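Local coordinates for hypothetical protein Cgl1923 (Corynebacterium glutamicum ATCC 13032, PDB 2P90) that is of unknown function but belongs to the PAC2 family and may have a proteasome-related role, perhaps as an assembly chaperone, at residues L163-S168 / T214-Q219. Sequence-based numbering, arbitrary orientation.
Sequences LKDQVS and TLKLLQ
D165 and K216 show how a single ion pair can link a surface loop to a helix. The ammonium NZ of K216 gives a hydrogen bond to OD2 of D165 at 3.0 Å, and this salt bridge is the one close contact between 163-168 and helical 214-219. The two side chains cross at roughly a right angle, and the lysine nitrogen meets OD2 from above the carboxylate, 44° out of its plane. D165 reaches over with CG extended away from its own backbone N (chi1 -179°). K216 also starts extended but then bends at each later torsion, chi4 being -86°, which swings NZ across to the acid while the lysine chain rests against V153 of strand 153-157. A weak hydrogen bond from the same NZ to the carbonyl O of T151 gives the ammonium a second acceptor. Within the loop, OG of S168 donates to OE1 of Q166 at 2.7 Å, nearly perpendicular to the C=O bond and well above its plane, and S168 N bonds Q166 O across V167, an inverse gamma turn. With D165 exposed and only 90 Å² buried, solvent probably screens the charges; the link between loop and helix 211-225 is electrostatic rather than hydrophobic.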
loop_
_atom_site.group_PDB
_atom_site.type_symbol
_atom_site.label_atom_id
_atom_site.label_comp_id
_atom_site.label_asym_id
_atom_site.label_seq_id
_atom_site.Cartn_x
_atom_site.Cartn_y
_atom_site.Cartn_z
ATOM N N LEU B 163 -17.596 14.296 -28.566
ATOM C CA LEU B 163 -16.917 13.162 -29.177
ATOM C C LEU B 163 -17.825 12.391 -30.132
ATOM O O LEU B 163 -18.684 11.619 -29.703
ATOM C CB LEU B 163 -16.320 12.224 -28.128
ATOM C CG LEU B 163 -15.428 11.161 -28.770
ATOM C CD1 LEU B 163 -14.199 11.821 -29.356
ATOM C CD2 LEU B 163 -15.078 10.050 -27.815
ATOM N N LYS B 164 -17.587 12.600 -31.429
ATOM C CA LYS B 164 -18.383 12.054 -32.530
ATOM C C LYS B 164 -18.368 10.518 -32.567
ATOM O O LYS B 164 -19.415 9.873 -32.543
ATOM C CB LYS B 164 -17.862 12.641 -33.852
ATOM C CG LYS B 164 -18.793 12.541 -35.053
ATOM C CD LYS B 164 -19.773 13.734 -35.140
ATOM C CE LYS B 164 -20.326 13.915 -36.568
ATOM N NZ LYS B 164 -20.967 12.674 -37.094
ATOM N N ASP B 165 -17.178 9.933 -32.619
ATOM C CA ASP B 165 -17.067 8.484 -32.641
ATOM C C ASP B 165 -16.791 7.899 -31.255
ATOM O O ASP B 165 -15.713 8.086 -30.679
ATOM C CB ASP B 165 -16.002 8.033 -33.636
ATOM C CG ASP B 165 -15.873 6.522 -33.699
ATOM O OD1 ASP B 165 -16.918 5.824 -33.680
ATOM O OD2 ASP B 165 -14.725 6.035 -33.757
ATOM N N GLN B 166 -17.775 7.170 -30.740
ATOM C CA GLN B 166 -17.729 6.625 -29.397
ATOM C C GLN B 166 -18.880 5.644 -29.243
ATOM O O GLN B 166 -20.034 6.048 -29.076
ATOM C CB GLN B 166 -17.810 7.760 -28.371
ATOM C CG GLN B 166 -18.743 7.516 -27.203
ATOM C CD GLN B 166 -19.735 8.654 -26.986
ATOM O OE1 GLN B 166 -20.141 8.913 -25.858
ATOM N NE2 GLN B 166 -20.126 9.333 -28.065
ATOM N N VAL B 167 -18.544 4.356 -29.318
ATOM C CA VAL B 167 -19.500 3.249 -29.303
ATOM C C VAL B 167 -20.000 2.968 -27.867
ATOM O O VAL B 167 -20.131 1.812 -27.439
ATOM C CB VAL B 167 -18.888 1.998 -30.057
ATOM C CG1 VAL B 167 -19.609 0.693 -29.722
ATOM C CG2 VAL B 167 -18.895 2.222 -31.605
ATOM N N SER B 168 -20.318 4.057 -27.155
ATOM C CA SER B 168 -20.564 4.053 -25.697
ATOM C C SER B 168 -21.995 3.727 -25.261
ATOM O O SER B 168 -22.603 4.481 -24.488
ATOM C CB SER B 168 -20.167 5.397 -25.107
ATOM O OG SER B 168 -21.110 6.372 -25.473
ATOM N N THR B 214 -3.457 4.081 -27.591
ATOM C CA THR B 214 -2.883 5.408 -27.398
ATOM C C THR B 214 -3.391 6.322 -28.506
ATOM O O THR B 214 -4.014 7.350 -28.223
ATOM C CB THR B 214 -1.353 5.345 -27.420
ATOM O OG1 THR B 214 -0.920 4.319 -26.518
ATOM C CG2 THR B 214 -0.696 6.708 -27.056
ATOM N N LEU B 215 -3.170 5.895 -29.757
ATOM C CA LEU B 215 -3.669 6.575 -30.967
ATOM C C LEU B 215 -5.141 6.941 -30.878
ATOM O O LEU B 215 -5.525 8.096 -31.077
ATOM C CB LEU B 215 -3.421 5.690 -32.207
ATOM C CG LEU B 215 -3.616 6.276 -33.615
ATOM C CD1 LEU B 215 -2.776 7.553 -33.896
ATOM C CD2 LEU B 215 -3.287 5.231 -34.664
ATOM N N LYS B 216 -5.961 5.951 -30.550
ATOM C CA LYS B 216 -7.379 6.183 -30.370
ATOM C C LYS B 216 -7.668 7.252 -29.308
ATOM O O LYS B 216 -8.459 8.163 -29.569
ATOM C CB LYS B 216 -8.113 4.865 -30.069
ATOM C CG LYS B 216 -9.629 4.950 -30.251
ATOM C CD LYS B 216 -9.993 5.496 -31.642
ATOM C CE LYS B 216 -11.266 6.350 -31.597
ATOM N NZ LYS B 216 -12.508 5.535 -31.730
ATOM N N LEU B 217 -7.049 7.149 -28.119
ATOM C CA LEU B 217 -7.253 8.181 -27.085
ATOM C C LEU B 217 -6.848 9.565 -27.606
ATOM O O LEU B 217 -7.566 10.528 -27.412
ATOM C CB LEU B 217 -6.504 7.879 -25.774
ATOM C CG LEU B 217 -7.020 6.825 -24.802
ATOM C CD1 LEU B 217 -5.952 6.574 -23.731
ATOM C CD2 LEU B 217 -8.369 7.197 -24.159
ATOM N N LEU B 218 -5.711 9.638 -28.287
ATOM C CA LEU B 218 -5.219 10.909 -28.758
ATOM C C LEU B 218 -6.131 11.531 -29.848
ATOM O O LEU B 218 -6.437 12.732 -29.803
ATOM C CB LEU B 218 -3.762 10.786 -29.211
ATOM C CG LEU B 218 -2.705 10.607 -28.110
ATOM C CD1 LEU B 218 -1.307 10.605 -28.693
ATOM C CD2 LEU B 218 -2.831 11.717 -27.049
ATOM N N GLN B 219 -6.592 10.717 -30.803
ATOM C CA GLN B 219 -7.488 11.238 -31.825
ATOM C C GLN B 219 -8.866 11.601 -31.257
ATOM O O GLN B 219 -9.514 12.517 -31.745
ATOM C CB GLN B 219 -7.501 10.379 -33.131
ATOM C CG GLN B 219 -8.042 8.958 -33.064
ATOM C CD GLN B 219 -7.464 8.027 -34.177
ATOM O OE1 GLN B 219 -6.703 8.454 -35.067
ATOM N NE2 GLN B 219 -7.824 6.742 -34.109
#